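Sister chromatid cohesion protein (Chaetomium thermophilum, PDB 5T8V) probably helps load cohesin onto chromatin as the Scc2/Nipped-B subunit of the loader, the chain being its C-terminal, HEAT-repeat part. Local coordinates at residues M197-I211 and K249-Q263. Residues are numbered along the deposited sequence; the frame is centred on the assembly and turned at random.
Sequences MTDAQKLLSMMSELI and KFDGFRLVAMDMICQ
F253 enters helix 197-211 as a knob, its ring set among M197, A200, Q201 and L204. Q201 CG lies over one face, 3.7 Å from the ring centroid and 16° off the normal, a CH-pi contact; the amide beyond it stands nearly perpendicular to the ring. A200 CB and L204 CD1 meet the ring edge near its plane. M197 adds an oblique Met-aromatic contact through SD and carries its methyl CE to CE1 of F250, 3.5 Å away. Farther along, V256 CG1, turned opposite the backbone nitrogen (chi1 164°), packs against L204 CB at 3.6 Å. M260 runs extended to its sulfur, then bends, which brings CE to L204 and beside M207 CB. S208, where the backbones come nearest (CA to CA of M260, 5.0 Å), rests its small side chain on M260 CB and CG, and I211 CD1 reaches Q263 CB at 4.0 Å. A polar link lies at the N-terminal ends of both segments: K249 NZ donates to T198 OG1 at 2.7 Å, its aliphatic chain passing M197 CB and the Q201 amide on the way. With an alanine here, T198 OG1 would probably lose this donor, and M197 CB and the Q201 amide the aliphatic chain beside them. Helix 149-172 backs the apolar side, touching M197, L204, F250 and F253, while D259 is salt-bridged to R312. The two segments run nearly parallel, 13° between axes 9.3 Å apart at closest approach, with helix 218-232 lying between them in sequence and touching L204 and I261: side-by-side helix packing within the largely helical array of this HEAT-repeat protein, far from the chain's centre.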
loop_
_atom_site.group_PDB
_atom_site.type_symbol
_atom_site.label_atom_id
_atom_site.label_comp_id
_atom_site.label_asym_id
_atom_site.label_seq_id
_atom_site.Cartn_x
_atom_site.Cartn_y
_atom_site.Cartn_z
ATOM N N MET A 197 -9.386 -5.351 57.228
ATOM C CA MET A 197 -9.487 -4.781 55.888
ATOM C C MET A 197 -10.805 -4.041 55.709
ATOM O O MET A 197 -10.835 -2.918 55.195
ATOM C CB MET A 197 -9.348 -5.885 54.839
ATOM C CG MET A 197 -8.028 -6.636 54.896
ATOM S SD MET A 197 -6.599 -5.552 54.709
ATOM C CE MET A 197 -5.613 -6.512 53.563
ATOM N N THR A 198 -11.914 -4.662 56.119
ATOM C CA THR A 198 -13.206 -3.989 56.022
ATOM C C THR A 198 -13.188 -2.665 56.775
ATOM O O THR A 198 -13.669 -1.646 56.267
ATOM C CB THR A 198 -14.314 -4.897 56.556
ATOM O OG1 THR A 198 -14.377 -6.091 55.766
ATOM C CG2 THR A 198 -15.674 -4.195 56.511
ATOM N N ASP A 199 -12.635 -2.659 57.989
ATOM C CA ASP A 199 -12.528 -1.418 58.749
ATOM C C ASP A 199 -11.772 -0.358 57.957
ATOM O O ASP A 199 -12.197 0.802 57.881
ATOM C CB ASP A 199 -11.838 -1.683 60.088
ATOM C CG ASP A 199 -12.613 -2.647 60.963
ATOM O OD1 ASP A 199 -13.621 -3.215 60.486
ATOM O OD2 ASP A 199 -12.209 -2.845 62.127
ATOM N N ALA A 200 -10.646 -0.745 57.351
ATOM C CA ALA A 200 -9.865 0.206 56.563
ATOM C C ALA A 200 -10.683 0.763 55.402
ATOM O O ALA A 200 -10.736 1.982 55.193
ATOM C CB ALA A 200 -8.585 -0.461 56.057
ATOM N N GLN A 201 -11.322 -0.116 54.626
ATOM C CA GLN A 201 -12.170 0.347 53.532
ATOM C C GLN A 201 -13.194 1.360 54.031
ATOM O O GLN A 201 -13.313 2.466 53.492
ATOM C CB GLN A 201 -12.885 -0.835 52.876
ATOM C CG GLN A 201 -11.993 -1.771 52.077
ATOM C CD GLN A 201 -12.800 -2.788 51.287
ATOM O OE1 GLN A 201 -14.029 -2.710 51.233
ATOM N NE2 GLN A 201 -12.115 -3.747 50.671
ATOM N N LYS A 202 -13.936 0.991 55.077
ATOM C CA LYS A 202 -14.990 1.857 55.592
ATOM C C LYS A 202 -14.438 3.209 56.024
ATOM O O LYS A 202 -15.097 4.241 55.852
ATOM C CB LYS A 202 -15.697 1.163 56.754
ATOM C CG LYS A 202 -16.382 -0.139 56.373
ATOM C CD LYS A 202 -17.667 0.102 55.592
ATOM C CE LYS A 202 -18.394 -1.206 55.301
ATOM N NZ LYS A 202 -18.755 -1.956 56.549
ATOM N N LEU A 203 -13.226 3.230 56.585
ATOM C CA LEU A 203 -12.630 4.502 56.984
ATOM C C LEU A 203 -12.275 5.350 55.768
ATOM O O LEU A 203 -12.614 6.538 55.708
ATOM C CB LEU A 203 -11.392 4.260 57.847
ATOM C CG LEU A 203 -10.661 5.534 58.289
ATOM C CD1 LEU A 203 -11.585 6.449 59.083
ATOM C CD2 LEU A 203 -9.427 5.187 59.104
ATOM N N LEU A 204 -11.587 4.762 54.788
ATOM C CA LEU A 204 -11.219 5.517 53.593
ATOM C C LEU A 204 -12.453 6.102 52.912
ATOM O O LEU A 204 -12.508 7.304 52.612
ATOM C CB LEU A 204 -10.444 4.615 52.634
ATOM C CG LEU A 204 -9.078 4.131 53.132
ATOM C CD1 LEU A 204 -8.584 2.960 52.305
ATOM C CD2 LEU A 204 -8.068 5.261 53.091
ATOM N N SER A 205 -13.460 5.264 52.659
ATOM C CA SER A 205 -14.692 5.762 52.060
ATOM C C SER A 205 -15.322 6.839 52.932
ATOM O O SER A 205 -15.887 7.816 52.420
ATOM C CB SER A 205 -15.672 4.611 51.837
ATOM O OG SER A 205 -16.254 4.193 53.057
ATOM N N MET A 206 -15.227 6.688 54.256
ATOM C CA MET A 206 -15.775 7.707 55.142
ATOM C C MET A 206 -15.043 9.035 54.988
ATOM O O MET A 206 -15.650 10.096 55.161
ATOM C CB MET A 206 -15.713 7.242 56.596
ATOM C CG MET A 206 -16.401 8.196 57.567
ATOM S SD MET A 206 -18.150 8.437 57.182
ATOM C CE MET A 206 -18.260 10.220 57.240
ATOM N N MET A 207 -13.744 9.000 54.683
ATOM C CA MET A 207 -13.021 10.238 54.400
ATOM C C MET A 207 -13.487 10.849 53.086
ATOM O O MET A 207 -13.697 12.072 52.998
ATOM C CB MET A 207 -11.517 9.972 54.359
ATOM C CG MET A 207 -10.948 9.416 55.650
ATOM S SD MET A 207 -11.104 10.553 57.038
ATOM C CE MET A 207 -9.942 11.833 56.573
ATOM N N SER A 208 -13.646 10.015 52.052
ATOM C CA SER A 208 -14.219 10.499 50.799
ATOM C C SER A 208 -15.523 11.238 51.048
ATOM O O SER A 208 -15.760 12.309 50.478
ATOM C CB SER A 208 -14.452 9.336 49.834
ATOM O OG SER A 208 -13.226 8.836 49.331
ATOM N N GLU A 209 -16.382 10.683 51.904
ATOM C CA GLU A 209 -17.611 11.383 52.263
ATOM C C GLU A 209 -17.309 12.668 53.027
ATOM O O GLU A 209 -17.927 13.707 52.773
ATOM C CB GLU A 209 -18.510 10.466 53.091
ATOM C CG GLU A 209 -19.814 11.103 53.541
ATOM C CD GLU A 209 -20.671 10.154 54.353
ATOM O OE1 GLU A 209 -20.427 8.929 54.291
ATOM O OE2 GLU A 209 -21.584 10.635 55.059
ATOM N N LEU A 210 -16.353 12.617 53.959
ATOM C CA LEU A 210 -16.043 13.774 54.791
ATOM C C LEU A 210 -15.735 15.000 53.947
ATOM O O LEU A 210 -16.354 16.058 54.113
ATOM C CB LEU A 210 -14.858 13.465 55.709
ATOM C CG LEU A 210 -14.367 14.642 56.568
ATOM C CD1 LEU A 210 -15.249 14.821 57.794
ATOM C CD2 LEU A 210 -12.917 14.462 56.963
ATOM N N ILE A 211 -14.760 14.886 53.042
ATOM C CA ILE A 211 -14.278 16.071 52.342
ATOM C C ILE A 211 -15.364 16.763 51.527
ATOM O O ILE A 211 -15.163 17.898 51.086
ATOM C CB ILE A 211 -13.073 15.717 51.442
ATOM C CG1 ILE A 211 -13.453 14.637 50.424
ATOM C CG2 ILE A 211 -11.897 15.274 52.302
ATOM C CD1 ILE A 211 -12.350 14.321 49.431
ATOM N N LYS A 249 -11.164 -8.364 47.710
ATOM C CA LYS A 249 -11.075 -7.376 48.780
ATOM C C LYS A 249 -10.157 -6.225 48.368
ATOM O O LYS A 249 -10.523 -5.039 48.460
ATOM C CB LYS A 249 -10.580 -8.067 50.055
ATOM C CG LYS A 249 -10.906 -7.355 51.356
ATOM C CD LYS A 249 -12.410 -7.322 51.636
ATOM C CE LYS A 249 -12.720 -6.480 52.860
ATOM N NZ LYS A 249 -14.184 -6.287 53.054
ATOM N N PHE A 250 -8.967 -6.564 47.869
ATOM C CA PHE A 250 -8.053 -5.543 47.375
ATOM C C PHE A 250 -8.673 -4.771 46.215
ATOM O O PHE A 250 -8.500 -3.549 46.111
ATOM C CB PHE A 250 -6.729 -6.181 46.957
ATOM C CG PHE A 250 -5.994 -6.850 48.086
ATOM C CD1 PHE A 250 -5.531 -6.111 49.161
ATOM C CD2 PHE A 250 -5.757 -8.213 48.067
ATOM C CE1 PHE A 250 -4.851 -6.721 50.199
ATOM C CE2 PHE A 250 -5.077 -8.826 49.103
ATOM C CZ PHE A 250 -4.622 -8.078 50.169
ATOM N N ASP A 251 -9.400 -5.463 45.329
ATOM C CA ASP A 251 -10.146 -4.744 44.301
ATOM C C ASP A 251 -11.029 -3.676 44.933
ATOM O O ASP A 251 -11.090 -2.536 44.453
ATOM C CB ASP A 251 -10.994 -5.707 43.469
ATOM C CG ASP A 251 -10.158 -6.637 42.609
ATOM O OD1 ASP A 251 -8.927 -6.432 42.517
ATOM O OD2 ASP A 251 -10.739 -7.569 42.012
ATOM N N GLY A 252 -11.717 -4.029 46.019
ATOM C CA GLY A 252 -12.507 -3.044 46.735
ATOM C C GLY A 252 -11.681 -1.845 47.152
ATOM O O GLY A 252 -12.132 -0.699 47.049
ATOM N N PHE A 253 -10.454 -2.087 47.618
ATOM C CA PHE A 253 -9.583 -0.957 47.928
ATOM C C PHE A 253 -9.351 -0.085 46.699
ATOM O O PHE A 253 -9.464 1.146 46.766
ATOM C CB PHE A 253 -8.255 -1.443 48.500
ATOM C CG PHE A 253 -8.319 -1.778 49.954
ATOM C CD1 PHE A 253 -8.402 -0.774 50.901
ATOM C CD2 PHE A 253 -8.303 -3.092 50.376
ATOM C CE1 PHE A 253 -8.465 -1.077 52.244
ATOM C CE2 PHE A 253 -8.363 -3.401 51.716
ATOM C CZ PHE A 253 -8.443 -2.391 52.653
ATOM N N ARG A 254 -9.017 -0.703 45.562
ATOM C CA ARG A 254 -8.813 0.061 44.333
ATOM C C ARG A 254 -10.015 0.956 44.041
ATOM O O ARG A 254 -9.866 2.149 43.741
ATOM C CB ARG A 254 -8.556 -0.896 43.168
ATOM C CG ARG A 254 -7.704 -0.327 42.046
ATOM C CD ARG A 254 -7.212 -1.439 41.124
ATOM N NE ARG A 254 -8.310 -2.262 40.619
ATOM C CZ ARG A 254 -8.152 -3.425 39.992
ATOM N NH1 ARG A 254 -6.936 -3.919 39.790
ATOM N NH2 ARG A 254 -9.213 -4.100 39.568
ATOM N N LEU A 255 -11.221 0.395 44.141
ATOM C CA LEU A 255 -12.426 1.167 43.853
ATOM C C LEU A 255 -12.575 2.341 44.815
ATOM O O LEU A 255 -12.840 3.475 44.396
ATOM C CB LEU A 255 -13.652 0.258 43.911
ATOM C CG LEU A 255 -14.104 -0.279 42.555
ATOM C CD1 LEU A 255 -15.014 -1.481 42.723
ATOM C CD2 LEU A 255 -14.807 0.822 41.773
ATOM N N VAL A 256 -12.416 2.087 46.117
ATOM C CA VAL A 256 -12.489 3.171 47.095
ATOM C C VAL A 256 -11.507 4.279 46.737
ATOM O O VAL A 256 -11.820 5.473 46.849
ATOM C CB VAL A 256 -12.237 2.623 48.513
ATOM C CG1 VAL A 256 -11.915 3.750 49.494
ATOM C CG2 VAL A 256 -13.451 1.846 48.992
ATOM N N ALA A 257 -10.301 3.902 46.303
ATOM C CA ALA A 257 -9.311 4.905 45.930
ATOM C C ALA A 257 -9.789 5.734 44.745
ATOM O O ALA A 257 -9.663 6.966 44.748
ATOM C CB ALA A 257 -7.976 4.236 45.612
ATOM N N MET A 258 -10.335 5.078 43.719
ATOM C CA MET A 258 -10.862 5.817 42.575
ATOM C C MET A 258 -11.937 6.808 43.010
ATOM O O MET A 258 -11.931 7.973 42.594
ATOM C CB MET A 258 -11.413 4.845 41.536
ATOM C CG MET A 258 -10.336 4.031 40.848
ATOM S SD MET A 258 -10.997 2.917 39.602
ATOM C CE MET A 258 -9.486 2.217 38.944
ATOM N N ASP A 259 -12.869 6.361 43.855
ATOM C CA ASP A 259 -13.896 7.267 44.365
ATOM C C ASP A 259 -13.266 8.471 45.051
ATOM O O ASP A 259 -13.675 9.617 44.824
ATOM C CB ASP A 259 -14.819 6.523 45.329
ATOM C CG ASP A 259 -15.706 5.515 44.627
ATOM O OD1 ASP A 259 -15.553 5.344 43.399
ATOM O OD2 ASP A 259 -16.550 4.891 45.302
ATOM N N MET A 260 -12.258 8.232 45.891
ATOM C CA MET A 260 -11.632 9.329 46.625
ATOM C C MET A 260 -10.987 10.329 45.672
ATOM O O MET A 260 -11.151 11.547 45.828
ATOM C CB MET A 260 -10.598 8.771 47.604
ATOM C CG MET A 260 -10.061 9.800 48.584
ATOM S SD MET A 260 -8.924 9.098 49.791
ATOM C CE MET A 260 -10.026 8.066 50.752
ATOM N N ILE A 261 -10.253 9.835 44.672
ATOM C CA ILE A 261 -9.583 10.735 43.737
ATOM C C ILE A 261 -10.605 11.525 42.932
ATOM O O ILE A 261 -10.402 12.709 42.647
ATOM C CB ILE A 261 -8.630 9.952 42.817
ATOM C CG1 ILE A 261 -7.526 9.286 43.642
ATOM C CG2 ILE A 261 -8.017 10.893 41.773
ATOM C CD1 ILE A 261 -6.614 8.374 42.840
ATOM N N CYS A 262 -11.705 10.886 42.531
ATOM C CA CYS A 262 -12.759 11.621 41.838
ATOM C C CYS A 262 -13.335 12.715 42.725
ATOM O O CYS A 262 -13.631 13.821 42.253
ATOM C CB CYS A 262 -13.863 10.667 41.387
ATOM S SG CYS A 262 -13.370 9.598 40.031
ATOM N N GLN A 263 -13.501 12.429 44.016
ATOM C CA GLN A 263 -14.032 13.435 44.929
ATOM C C GLN A 263 -13.091 14.627 45.040
ATOM O O GLN A 263 -13.504 15.775 44.847
ATOM C CB GLN A 263 -14.286 12.810 46.297
ATOM C CG GLN A 263 -15.697 12.303 46.453
ATOM C CD GLN A 263 -16.655 13.407 46.832
ATOM O OE1 GLN A 263 -16.686 13.835 47.981
ATOM N NE2 GLN A 263 -17.435 13.880 45.869
#